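PDB 2BUE: Aac(6')-ib from Escherichia coli, which probably transfers the acetyl group of acetyl-CoA to the 6'-amino group of aminoglycosides such as kanamycin B, thereby conferring antibiotic resistance. Local coordinates for residues Gly102-Trp106 against Val178-Asp182; Asp111-Ile117 against Glu148-Thr154; Gly132-Arg137 against Cys166-Phe172. The protein carries 2 engineered substitutions. All blocks are in the same frame, centred on the assembly; numbering follows the deposited sequence.

How the interactions relate
All three contacts belong to one GNAT fold. Interaction 2 is the central one, joining the parallel strands 114-121 and 151-154; its T154 side chain lies about 5 Å from each ligand. Its centre lies about 16 Å from those of interactions 1 and 3, and it touches both: W106 CE2 packs 3.2 Å from Q153 NE2, and T154 OG1 sits 3.1 Å from Y167 OH, a probable hydrogen bond. Interaction 1 forms part of the ribostamycin pocket, whereas interaction 3 binds coenzyme A phosphates; their nearest atoms are about 11 Å apart. The ligands meet between them, with ribostamycin N3, the 6'-amino nitrogen, 3.2 Å from coenzyme A S1P.

Interaction 1 of 3, residues Gly102-Trp106 against Val178-Asp182; sequences GDGWW and VTTPD. Engineered in segment 102-106: W105 (natural residue Arg). Engineered in segment 178-182: D182 (natural residue Tyr). With RIO (ribostamycin), chain C.
This contact is part of the ribostamycin pocket of the GNAT fold, where the loop between strands 88-97 and 114-121 meets the end of edge strand 173-180. G102-W105 makes a type II beta turn, closed by W105 N to G102 O at 3.0 Å. G104 takes the third position (phi 94°, psi -19°), and its O rests 3.4 Å from P181 CD. Residues 178-180 are extended; P181 and D182 then turn the chain into strand 183-191, V178 pairing with A185. The nearest CA pairs are G104 with P181 (5.9 Å) and W105 with T180 (6.2 Å).

P181 and W105, the latter an engineered residue, bury the most surface. With chi1 -72° and chi2 101°, the indole lies between proline and antibiotic. On one face P181 makes a CH-pi contact, its CG 3.4 Å from the centroid of the five-membered ring and 9° off the normal. On the opposite face ribostamycin C6 comes within 3.5 Å of W105 CE3. The engineered D182 stands at the ring edge, OD2 3.5 Å from W105 CH2, and T180 CB is 3.6 Å from W105 CZ3. T180 (chi1 79°) makes an ST turn, its OG1 accepting from D182 N at 3.0 Å, and also bonds G183 O.

W106 has left-handed backbone angles (52°/44°). Although its CB points away from the strand, the indole swings back, meets the ring of Y96 with the two planes nearly parallel, and puts CH2 3.9 Å from T180 CG2 and CZ3 4.2 Å from V178 CG2. Its NE1 ends up 3.0 Å from ribostamycin N1.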
loop_
_atom_site.group_PDB
_atom_site.type_symbol
_atom_site.label_atom_id
_atom_site.label_comp_id
_atom_site.label_asym_id
_atom_site.label_seq_id
_atom_site.Cartn_x
_atom_site.Cartn_y
_atom_site.Cartn_z
ATOM N N GLY A 102 -9.105 10.360 5.814
ATOM C CA GLY A 102 -9.611 11.719 5.514
ATOM C C GLY A 102 -11.056 11.755 5.029
ATOM O O GLY A 102 -11.616 10.728 4.658
ATOM N N ASP A 103 -11.649 12.949 5.032
ATOM C CA ASP A 103 -13.007 13.154 4.535
ATOM C C ASP A 103 -13.187 12.513 3.152
ATOM O O ASP A 103 -12.360 12.675 2.251
ATOM C CB ASP A 103 -13.316 14.663 4.448
ATOM C CG ASP A 103 -14.822 14.985 4.495
ATOM O OD1 ASP A 103 -15.665 14.075 4.688
ATOM O OD2 ASP A 103 -15.167 16.186 4.350
ATOM N N GLY A 104 -14.274 11.775 3.013
ATOM C CA GLY A 104 -14.614 11.145 1.753
ATOM C C GLY A 104 -14.122 9.716 1.645
ATOM O O GLY A 104 -14.591 8.973 0.785
ATOM N N TRP A 105 -13.144 9.348 2.488
ATOM C CA TRP A 105 -12.540 8.014 2.421
ATOM C C TRP A 105 -13.205 7.032 3.387
ATOM O O TRP A 105 -13.326 7.323 4.587
ATOM C CB TRP A 105 -11.040 8.087 2.727
ATOM C CG TRP A 105 -10.239 8.717 1.643
ATOM C CD1 TRP A 105 -9.764 10.006 1.601
ATOM C CD2 TRP A 105 -9.778 8.074 0.456
ATOM N NE1 TRP A 105 -9.034 10.203 0.443
ATOM C CE2 TRP A 105 -9.056 9.044 -0.298
ATOM C CE3 TRP A 105 -9.952 6.786 -0.077
ATOM C CZ2 TRP A 105 -8.474 8.750 -1.552
ATOM C CZ3 TRP A 105 -9.366 6.486 -1.312
ATOM C CH2 TRP A 105 -8.640 7.464 -2.039
ATOM N N TRP A 106 -13.627 5.882 2.850
ATOM C CA TRP A 106 -14.144 4.749 3.638
ATOM C C TRP A 106 -15.246 5.165 4.600
ATOM O O TRP A 106 -15.280 4.722 5.745
ATOM C CB TRP A 106 -12.981 3.976 4.344
ATOM C CG TRP A 106 -11.857 3.840 3.357
ATOM C CD1 TRP A 106 -10.598 4.360 3.459
ATOM C CD2 TRP A 106 -11.941 3.245 2.052
ATOM N NE1 TRP A 106 -9.878 4.107 2.313
ATOM C CE2 TRP A 106 -10.674 3.424 1.428
ATOM C CE3 TRP A 106 -12.950 2.556 1.360
ATOM C CZ2 TRP A 106 -10.401 2.964 0.130
ATOM C CZ3 TRP A 106 -12.684 2.103 0.047
ATOM C CH2 TRP A 106 -11.407 2.292 -0.541
ATOM N N VAL A 178 -16.176 0.634 -6.013
ATOM C CA VAL A 178 -16.578 1.638 -5.048
ATOM C C VAL A 178 -16.131 3.047 -5.443
ATOM O O VAL A 178 -15.085 3.215 -6.120
ATOM C CB VAL A 178 -16.035 1.271 -3.632
ATOM C CG1 VAL A 178 -16.591 -0.085 -3.186
ATOM C CG2 VAL A 178 -14.503 1.260 -3.625
ATOM N N THR A 179 -16.914 4.038 -5.007
ATOM C CA THR A 179 -16.601 5.430 -5.274
ATOM C C THR A 179 -15.686 5.946 -4.190
ATOM O O THR A 179 -16.059 5.908 -3.023
ATOM C CB THR A 179 -17.865 6.321 -5.313
ATOM O OG1 THR A 179 -18.723 5.827 -6.348
ATOM C CG2 THR A 179 -17.468 7.746 -5.646
ATOM N N THR A 180 -14.500 6.415 -4.583
ATOM C CA THR A 180 -13.540 7.042 -3.632
ATOM C C THR A 180 -13.196 8.472 -4.061
ATOM O O THR A 180 -13.491 8.879 -5.205
ATOM C CB THR A 180 -12.218 6.241 -3.562
ATOM O OG1 THR A 180 -11.406 6.561 -4.715
ATOM C CG2 THR A 180 -12.469 4.718 -3.466
ATOM N N PRO A 181 -12.561 9.253 -3.168
ATOM C CA PRO A 181 -12.069 10.583 -3.585
ATOM C C PRO A 181 -11.125 10.571 -4.792
ATOM O O PRO A 181 -10.973 11.598 -5.480
ATOM C CB PRO A 181 -11.366 11.107 -2.325
ATOM C CG PRO A 181 -12.110 10.445 -1.200
ATOM C CD PRO A 181 -12.354 9.026 -1.723
ATOM N N ASP A 182 -10.512 9.423 -5.073
ATOM C CA ASP A 182 -9.634 9.272 -6.240
ATOM C C ASP A 182 -10.353 8.573 -7.401
ATOM O O ASP A 182 -9.703 8.012 -8.296
ATOM C CB ASP A 182 -8.355 8.512 -5.874
ATOM C CG ASP A 182 -7.405 9.358 -5.014
ATOM O OD1 ASP A 182 -7.615 10.592 -4.961
ATOM O OD2 ASP A 182 -6.466 8.795 -4.413
HETATM O O1 RIO C . -0.105 8.654 -0.498
HETATM C C1 RIO C . -0.058 9.271 0.797
HETATM C C2 RIO C . -1.175 10.319 0.874
HETATM O O2 RIO C . -2.303 9.962 0.050
HETATM C C3 RIO C . -3.258 9.230 0.835
HETATM O O3 RIO C . -3.243 7.832 0.481
HETATM C C4 RIO C . -4.573 7.299 0.101
HETATM C C5 RIO C . -5.380 6.820 1.341
HETATM O O4 RIO C . -5.640 7.906 2.213
HETATM C C6 RIO C . -6.702 6.112 0.991
HETATM N N1 RIO C . -7.288 5.544 2.240
HETATM C C7 RIO C . -6.444 4.961 -0.020
HETATM C C8 RIO C . -5.741 5.504 -1.281
HETATM N N2 RIO C . -5.586 4.386 -2.255
HETATM C C9 RIO C . -4.355 6.141 -0.916
HETATM O O5 RIO C . -3.872 6.734 -2.156
HETATM C C10 RIO C . -2.471 6.557 -2.369
HETATM O O6 RIO C . -2.204 5.322 -2.987
HETATM C C11 RIO C . -2.657 5.185 -4.381
HETATM C C12 RIO C . -2.105 3.828 -4.878
HETATM N N3 RIO C . -2.916 2.718 -4.352
HETATM C C13 RIO C . -2.125 6.355 -5.264
HETATM O O7 RIO C . -2.745 6.245 -6.567
HETATM C C14 RIO C . -2.476 7.715 -4.611
HETATM O O8 RIO C . -2.027 8.848 -5.409
HETATM C C15 RIO C . -1.940 7.782 -3.172
HETATM N N4 RIO C . -2.306 9.029 -2.501
HETATM C C16 RIO C . -2.885 9.503 2.315
HETATM O O9 RIO C . -3.994 10.169 2.898
HETATM C C17 RIO C . -1.760 10.552 2.249
HETATM O O10 RIO C . -2.382 11.867 2.248
#

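Interaction 2 of 3, residues Asp111-Ile117 against Glu148-Thr154; sequences DPGVRGI and EVTKIQT. With CA (calcium ion), chain D.
D111-V114 forms a type I beta turn. D111 (chi1 t) makes an Asx turn, OD1 accepting from G113 N at 2.8 Å, while its OD2 takes the hydroxyl proton of T150 OG1 (chi1 p) at 2.7 Å. R115 (m, m, t) folds back so that NH1 donates to P112 O at 2.7 Å; its guanidinium lies with one face over V149 CG2. E148 OE2 binds calcium at 2.3 Å, with three waters at 2.4-2.5 Å. From here run the two central parallel strands of the GNAT beta-alpha-beta unit, linked through helix 131-144, with axes 4.5 Å apart at 35°. R115 pairs with I152 and G116 with Q153. The bonds are T150 N to G113 O (2.9 Å), R115 N to K151 O (3.0 Å), Q153 N to R115 O (2.8 Å) and I117 N to Q153 O (3.1 Å). I117 (p, t) packs CG2 4.0 Å from I152 CG2 (m, t). Q153 (p, t) is hydrogen-bonded through OE1 to Y187 OH and through NE2 to Y96 OH.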
loop_
_atom_site.group_PDB
_atom_site.type_symbol
_atom_site.label_atom_id
_atom_site.label_comp_id
_atom_site.label_asym_id
_atom_site.label_seq_id
_atom_site.Cartn_x
_atom_site.Cartn_y
_atom_site.Cartn_z
ATOM N N ASP A 111 -15.708 -0.992 11.110
ATOM C CA ASP A 111 -14.808 -1.879 11.855
ATOM C C ASP A 111 -13.427 -1.219 12.009
ATOM O O ASP A 111 -12.728 -1.045 11.031
ATOM C CB ASP A 111 -14.708 -3.228 11.128
ATOM C CG ASP A 111 -13.751 -4.218 11.809
ATOM O OD1 ASP A 111 -13.144 -3.900 12.871
ATOM O OD2 ASP A 111 -13.636 -5.354 11.298
ATOM N N PRO A 112 -13.029 -0.857 13.247
ATOM C CA PRO A 112 -11.746 -0.158 13.397
ATOM C C PRO A 112 -10.530 -1.078 13.146
ATOM O O PRO A 112 -9.386 -0.586 13.113
ATOM C CB PRO A 112 -11.769 0.292 14.870
ATOM C CG PRO A 112 -12.551 -0.737 15.555
ATOM C CD PRO A 112 -13.668 -1.112 14.554
ATOM N N GLY A 113 -10.781 -2.384 12.988
ATOM C CA GLY A 113 -9.742 -3.386 12.711
ATOM C C GLY A 113 -9.341 -3.485 11.241
ATOM O O GLY A 113 -8.378 -4.187 10.889
ATOM N N VAL A 114 -10.099 -2.805 10.376
ATOM C CA VAL A 114 -9.817 -2.855 8.943
ATOM C C VAL A 114 -8.600 -1.961 8.611
ATOM O O VAL A 114 -8.542 -0.797 9.035
ATOM C CB VAL A 114 -11.059 -2.455 8.099
ATOM C CG1 VAL A 114 -10.701 -2.455 6.612
ATOM C CG2 VAL A 114 -12.220 -3.425 8.379
ATOM N N ARG A 115 -7.622 -2.522 7.893
ATOM C CA ARG A 115 -6.425 -1.778 7.475
ATOM C C ARG A 115 -6.354 -1.806 5.960
ATOM O O ARG A 115 -6.656 -2.840 5.369
ATOM C CB ARG A 115 -5.140 -2.419 7.996
ATOM C CG ARG A 115 -5.086 -2.533 9.507
ATOM C CD ARG A 115 -4.707 -1.179 10.143
ATOM N NE ARG A 115 -4.791 -1.283 11.604
ATOM C CZ ARG A 115 -5.919 -1.130 12.294
ATOM N NH1 ARG A 115 -7.072 -0.864 11.673
ATOM N NH2 ARG A 115 -5.904 -1.255 13.613
ATOM N N GLY A 116 -5.983 -0.683 5.346
ATOM C CA GLY A 116 -5.758 -0.706 3.905
ATOM C C GLY A 116 -4.280 -0.553 3.617
ATOM O O GLY A 116 -3.508 -0.117 4.483
ATOM N N ILE A 117 -3.887 -0.890 2.401
ATOM C CA ILE A 117 -2.495 -0.756 1.982
ATOM C C ILE A 117 -2.391 -0.115 0.593
ATOM O O ILE A 117 -3.320 -0.234 -0.240
ATOM C CB ILE A 117 -1.766 -2.112 1.987
ATOM C CG1 ILE A 117 -2.475 -3.123 1.058
ATOM C CG2 ILE A 117 -1.704 -2.681 3.432
ATOM C CD1 ILE A 117 -1.653 -4.427 0.806
ATOM N N GLU A 148 -5.347 -6.959 16.622
ATOM C CA GLU A 148 -6.527 -6.117 16.493
ATOM C C GLU A 148 -7.038 -6.030 15.037
ATOM O O GLU A 148 -8.165 -5.598 14.790
ATOM C CB GLU A 148 -6.204 -4.728 16.994
ATOM C CG GLU A 148 -5.986 -4.676 18.481
ATOM C CD GLU A 148 -5.815 -3.254 18.939
ATOM O OE1 GLU A 148 -6.453 -2.358 18.358
ATOM O OE2 GLU A 148 -5.030 -3.026 19.852
ATOM N N VAL A 149 -6.175 -6.400 14.104
ATOM C CA VAL A 149 -6.494 -6.242 12.668
ATOM C C VAL A 149 -7.387 -7.395 12.206
ATOM O O VAL A 149 -7.087 -8.561 12.452
ATOM C CB VAL A 149 -5.195 -6.179 11.848
ATOM C CG1 VAL A 149 -5.530 -6.273 10.342
ATOM C CG2 VAL A 149 -4.414 -4.900 12.189
ATOM N N THR A 150 -8.477 -7.066 11.513
ATOM C CA THR A 150 -9.504 -8.066 11.160
ATOM C C THR A 150 -9.521 -8.423 9.672
ATOM O O THR A 150 -9.887 -9.538 9.276
ATOM C CB THR A 150 -10.893 -7.525 11.503
ATOM O OG1 THR A 150 -11.057 -6.216 10.925
ATOM C CG2 THR A 150 -11.059 -7.449 13.044
ATOM N N LYS A 151 -9.105 -7.457 8.862
ATOM C CA LYS A 151 -9.243 -7.581 7.406
ATOM C C LYS A 151 -8.348 -6.534 6.767
ATOM O O LYS A 151 -8.203 -5.444 7.331
ATOM C CB LYS A 151 -10.703 -7.268 7.026
ATOM C CG LYS A 151 -10.980 -7.382 5.523
ATOM C CD LYS A 151 -12.488 -7.326 5.274
ATOM C CE LYS A 151 -13.040 -5.919 5.428
ATOM N NZ LYS A 151 -14.571 -5.886 5.368
ATOM N N ILE A 152 -7.712 -6.887 5.650
ATOM C CA ILE A 152 -6.938 -5.889 4.914
ATOM C C ILE A 152 -7.675 -5.596 3.627
ATOM O O ILE A 152 -8.279 -6.490 3.038
ATOM C CB ILE A 152 -5.498 -6.343 4.659
ATOM C CG1 ILE A 152 -4.854 -6.795 5.985
ATOM C CG2 ILE A 152 -4.676 -5.221 4.014
ATOM C CD1 ILE A 152 -3.576 -7.564 5.798
ATOM N N GLN A 153 -7.662 -4.317 3.241
ATOM C CA GLN A 153 -8.298 -3.889 1.983
ATOM C C GLN A 153 -7.280 -3.210 1.097
ATOM O O GLN A 153 -6.228 -2.713 1.566
ATOM C CB GLN A 153 -9.471 -2.932 2.236
ATOM C CG GLN A 153 -8.992 -1.575 2.803
ATOM C CD GLN A 153 -10.128 -0.593 3.040
ATOM O OE1 GLN A 153 -11.217 -0.961 3.508
ATOM N NE2 GLN A 153 -9.861 0.677 2.764
ATOM N N THR A 154 -7.581 -3.165 -0.196
ATOM C CA THR A 154 -6.834 -2.280 -1.097
ATOM C C THR A 154 -7.796 -1.829 -2.207
ATOM O O THR A 154 -8.857 -2.429 -2.358
ATOM C CB THR A 154 -5.564 -2.932 -1.655
ATOM O OG1 THR A 154 -4.727 -1.923 -2.271
ATOM C CG2 THR A 154 -5.905 -4.047 -2.627
HETATM CA CA CA D . -2.907 -3.351 20.560
HETATM O O HOH W 1 -4.391 -1.803 15.770
HETATM O O HOH W 2 -2.191 -3.050 18.268
HETATM O O HOH W 3 -3.564 -2.220 22.581
HETATM O O HOH W 4 -3.887 -4.709 22.399
#

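Interaction 3 of 3, residues Gly132-Arg137 against Cys166-Phe172; sequences GTKLVR and CYEKAGF. With COA (coenzyme A), chain B.
Two helices pack side by side here, at the coenzyme A pyrophosphate site of the GNAT fold: helix 131-144, at its N-terminal end, and helix 161-169, at its C-terminal end. They run in broadly the same direction, in step, with CA of T133 5.4 Å from CA of C166 and, one turn on, CA of R137 5.5 Å from CA of A170. V136 (chi1 t) fills the seam, its CG1 lying 3.5 Å from A170 CB, 3.6 Å from F172 CE2 and 3.9 Å from Y167 CD1. C166 (chi1 t) sets SG 3.4 Å from T133 N. Helix 161-169 ends in a Schellman motif, with F172 N to Y167 O and G171 N to E168 O both 3.0 Å and G171 at phi 104°. R137 NH2 donates to K169 O at 2.9 Å.

Both sides hold the cofactor. G132 N donates to O4A (2.8 Å); T133 (chi1 m) binds O1A through N (3.0 Å) and OG1 (2.7 Å); G128 N and G130 N also hydrogen-bond it. A side chain on G132 would clash with coenzyme A O6A. K169 (m, t, m, t) passes T133, CE 3.3 Å from OG1, and its NZ donates to 3'-phosphate O8A at 2.7 Å.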
loop_
_atom_site.group_PDB
_atom_site.type_symbol
_atom_site.label_atom_id
_atom_site.label_comp_id
_atom_site.label_asym_id
_atom_site.label_seq_id
_atom_site.Cartn_x
_atom_site.Cartn_y
_atom_site.Cartn_z
ATOM N N GLY A 132 6.616 -7.359 -6.302
ATOM C CA GLY A 132 5.435 -6.682 -5.747
ATOM C C GLY A 132 4.556 -7.644 -4.950
ATOM O O GLY A 132 4.086 -7.308 -3.859
ATOM N N THR A 133 4.352 -8.853 -5.479
ATOM C CA THR A 133 3.623 -9.895 -4.746
ATOM C C THR A 133 4.326 -10.217 -3.404
ATOM O O THR A 133 3.669 -10.285 -2.358
ATOM C CB THR A 133 3.422 -11.164 -5.630
ATOM O OG1 THR A 133 2.654 -10.803 -6.787
ATOM C CG2 THR A 133 2.653 -12.234 -4.878
ATOM N N LYS A 134 5.646 -10.384 -3.425
ATOM C CA LYS A 134 6.412 -10.579 -2.176
ATOM C C LYS A 134 6.216 -9.438 -1.168
ATOM O O LYS A 134 6.011 -9.671 0.023
ATOM C CB LYS A 134 7.899 -10.733 -2.490
ATOM C CG LYS A 134 8.214 -12.071 -3.069
ATOM C CD LYS A 134 9.636 -12.123 -3.571
ATOM C CE LYS A 134 9.899 -13.451 -4.251
ATOM N NZ LYS A 134 10.244 -14.475 -3.226
ATOM N N LEU A 135 6.293 -8.206 -1.673
ATOM C CA LEU A 135 6.114 -7.022 -0.842
ATOM C C LEU A 135 4.713 -7.040 -0.205
ATOM O O LEU A 135 4.567 -6.893 1.023
ATOM C CB LEU A 135 6.338 -5.759 -1.689
ATOM C CG LEU A 135 6.370 -4.399 -0.990
ATOM C CD1 LEU A 135 6.905 -3.359 -1.967
ATOM C CD2 LEU A 135 4.971 -3.991 -0.477
ATOM N N VAL A 136 3.680 -7.245 -1.029
ATOM C CA VAL A 136 2.310 -7.283 -0.518
ATOM C C VAL A 136 2.135 -8.408 0.518
ATOM O O VAL A 136 1.601 -8.168 1.603
ATOM C CB VAL A 136 1.285 -7.320 -1.652
ATOM C CG1 VAL A 136 -0.132 -7.421 -1.081
ATOM C CG2 VAL A 136 1.432 -6.014 -2.491
ATOM N N ARG A 137 2.652 -9.597 0.230
ATOM C CA ARG A 137 2.569 -10.701 1.199
ATOM C C ARG A 137 3.224 -10.327 2.541
ATOM O O ARG A 137 2.689 -10.616 3.612
ATOM C CB ARG A 137 3.175 -11.978 0.613
ATOM C CG ARG A 137 2.330 -12.576 -0.504
ATOM C CD ARG A 137 2.963 -13.828 -1.069
ATOM N NE ARG A 137 2.106 -14.439 -2.075
ATOM C CZ ARG A 137 2.523 -15.302 -2.997
ATOM N NH1 ARG A 137 3.796 -15.670 -3.046
ATOM N NH2 ARG A 137 1.671 -15.789 -3.879
ATOM N N CYS A 166 -1.449 -8.544 -9.088
ATOM C CA CYS A 166 -0.487 -8.686 -7.984
ATOM C C CYS A 166 -1.249 -8.934 -6.666
ATOM O O CYS A 166 -0.932 -9.865 -5.914
ATOM C CB CYS A 166 0.370 -7.431 -7.884
ATOM S SG CYS A 166 1.393 -7.343 -6.401
ATOM N N TYR A 167 -2.272 -8.113 -6.413
ATOM C CA TYR A 167 -3.047 -8.251 -5.183
ATOM C C TYR A 167 -3.736 -9.617 -5.076
ATOM O O TYR A 167 -3.747 -10.235 -4.011
ATOM C CB TYR A 167 -4.064 -7.118 -5.033
ATOM C CG TYR A 167 -3.452 -5.791 -4.620
ATOM C CD1 TYR A 167 -2.666 -5.709 -3.442
ATOM C CD2 TYR A 167 -3.741 -4.608 -5.327
ATOM C CE1 TYR A 167 -2.121 -4.483 -2.998
ATOM C CE2 TYR A 167 -3.178 -3.373 -4.910
ATOM C CZ TYR A 167 -2.366 -3.332 -3.732
ATOM O OH TYR A 167 -1.780 -2.162 -3.238
ATOM N N GLU A 168 -4.298 -10.080 -6.193
ATOM C CA GLU A 168 -4.894 -11.429 -6.245
ATOM C C GLU A 168 -3.866 -12.509 -5.913
ATOM O O GLU A 168 -4.153 -13.411 -5.123
ATOM C CB GLU A 168 -5.515 -11.680 -7.624
ATOM C CG GLU A 168 -6.794 -10.888 -7.849
ATOM C CD GLU A 168 -7.465 -11.268 -9.156
ATOM O OE1 GLU A 168 -6.725 -11.644 -10.101
ATOM O OE2 GLU A 168 -8.713 -11.184 -9.229
ATOM N N LYS A 169 -2.676 -12.408 -6.505
ATOM C CA LYS A 169 -1.594 -13.370 -6.237
ATOM C C LYS A 169 -1.193 -13.364 -4.756
ATOM O O LYS A 169 -0.813 -14.399 -4.189
ATOM C CB LYS A 169 -0.383 -13.082 -7.117
ATOM C CG LYS A 169 -0.639 -13.384 -8.584
ATOM C CD LYS A 169 0.642 -13.648 -9.324
ATOM C CE LYS A 169 1.445 -12.410 -9.456
ATOM N NZ LYS A 169 2.862 -12.713 -9.829
ATOM N N ALA A 170 -1.313 -12.200 -4.124
ATOM C CA ALA A 170 -1.029 -12.071 -2.688
ATOM C C ALA A 170 -2.207 -12.406 -1.752
ATOM O O ALA A 170 -2.108 -12.175 -0.530
ATOM C CB ALA A 170 -0.501 -10.668 -2.386
ATOM N N GLY A 171 -3.323 -12.890 -2.304
ATOM C CA GLY A 171 -4.437 -13.427 -1.501
ATOM C C GLY A 171 -5.656 -12.519 -1.367
ATOM O O GLY A 171 -6.580 -12.821 -0.615
ATOM N N PHE A 172 -5.656 -11.386 -2.074
ATOM C CA PHE A 172 -6.802 -10.492 -2.036
ATOM C C PHE A 172 -7.869 -10.969 -3.020
ATOM O O PHE A 172 -7.551 -11.609 -4.026
ATOM C CB PHE A 172 -6.384 -9.056 -2.388
ATOM C CG PHE A 172 -5.644 -8.362 -1.277
ATOM C CD1 PHE A 172 -6.338 -7.514 -0.400
ATOM C CD2 PHE A 172 -4.265 -8.559 -1.110
ATOM C CE1 PHE A 172 -5.675 -6.879 0.655
ATOM C CE2 PHE A 172 -3.597 -7.927 -0.073
ATOM C CZ PHE A 172 -4.301 -7.084 0.808
HETATM N N1A COA B . -1.632 -5.889 -17.325
HETATM C C2A COA B . -2.238 -6.902 -16.707
HETATM N N3A COA B . -1.550 -7.787 -16.000
HETATM C C4A COA B . -0.214 -7.669 -15.904
HETATM C C5A COA B . 0.451 -6.632 -16.534
HETATM C C6A COA B . -0.294 -5.720 -17.264
HETATM N N6A COA B . 0.323 -4.706 -17.881
HETATM N N7A COA B . 1.753 -6.752 -16.279
HETATM C C8A COA B . 1.911 -7.830 -15.516
HETATM N N9A COA B . 0.715 -8.389 -15.297
HETATM C C1B COA B . 0.449 -9.571 -14.487
HETATM C C2B COA B . 1.753 -10.338 -14.421
HETATM O O2B COA B . 1.754 -11.312 -15.469
HETATM C C3B COA B . 1.681 -10.947 -13.023
HETATM O O3B COA B . 0.748 -12.033 -13.028
HETATM P P3B COA B . 1.231 -13.532 -13.314
HETATM O O7A COA B . -0.068 -14.433 -12.960
HETATM O O8A COA B . 2.354 -13.874 -12.216
HETATM O O9A COA B . 1.702 -13.708 -14.716
HETATM C C4B COA B . 1.047 -9.812 -12.205
HETATM O O4B COA B . 0.261 -9.025 -13.142
HETATM C C5B COA B . 1.931 -8.881 -11.372
HETATM O O5B COA B . 2.572 -9.563 -10.287
HETATM P P1A COA B . 4.057 -9.061 -9.844
HETATM O O1A COA B . 4.355 -9.517 -8.437
HETATM O O2A COA B . 5.087 -9.323 -10.881
HETATM O O3A COA B . 3.788 -7.492 -9.798
HETATM P P2A COA B . 4.969 -6.378 -9.641
HETATM O O4A COA B . 6.158 -7.015 -9.044
HETATM O O5A COA B . 5.093 -5.563 -10.886
HETATM O O6A COA B . 4.274 -5.443 -8.513
HETATM C CBP COA B . 3.111 -3.311 -8.404
HETATM C CCP COA B . 2.981 -4.814 -8.725
HETATM C CDP COA B . 1.740 -2.648 -8.677
HETATM C CEP COA B . 3.496 -3.157 -6.910
HETATM C CAP COA B . 4.216 -2.681 -9.318
HETATM O OAP COA B . 4.021 -3.076 -10.692
HETATM C C9P COA B . 4.306 -1.144 -9.187
HETATM O O9P COA B . 4.785 -0.642 -8.168
HETATM N N8P COA B . 3.839 -0.435 -10.239
HETATM C C7P COA B . 3.847 1.045 -10.283
HETATM C C6P COA B . 3.062 1.648 -9.088
HETATM C C5P COA B . 1.670 1.011 -8.856
HETATM O O5P COA B . 0.948 0.670 -9.797
HETATM N N4P COA B . 1.305 0.875 -7.571
HETATM C C3P COA B . 0.013 0.252 -7.211
HETATM C C2P COA B . -1.144 1.247 -7.162
HETATM S S1P COA B . -2.710 0.473 -6.555
#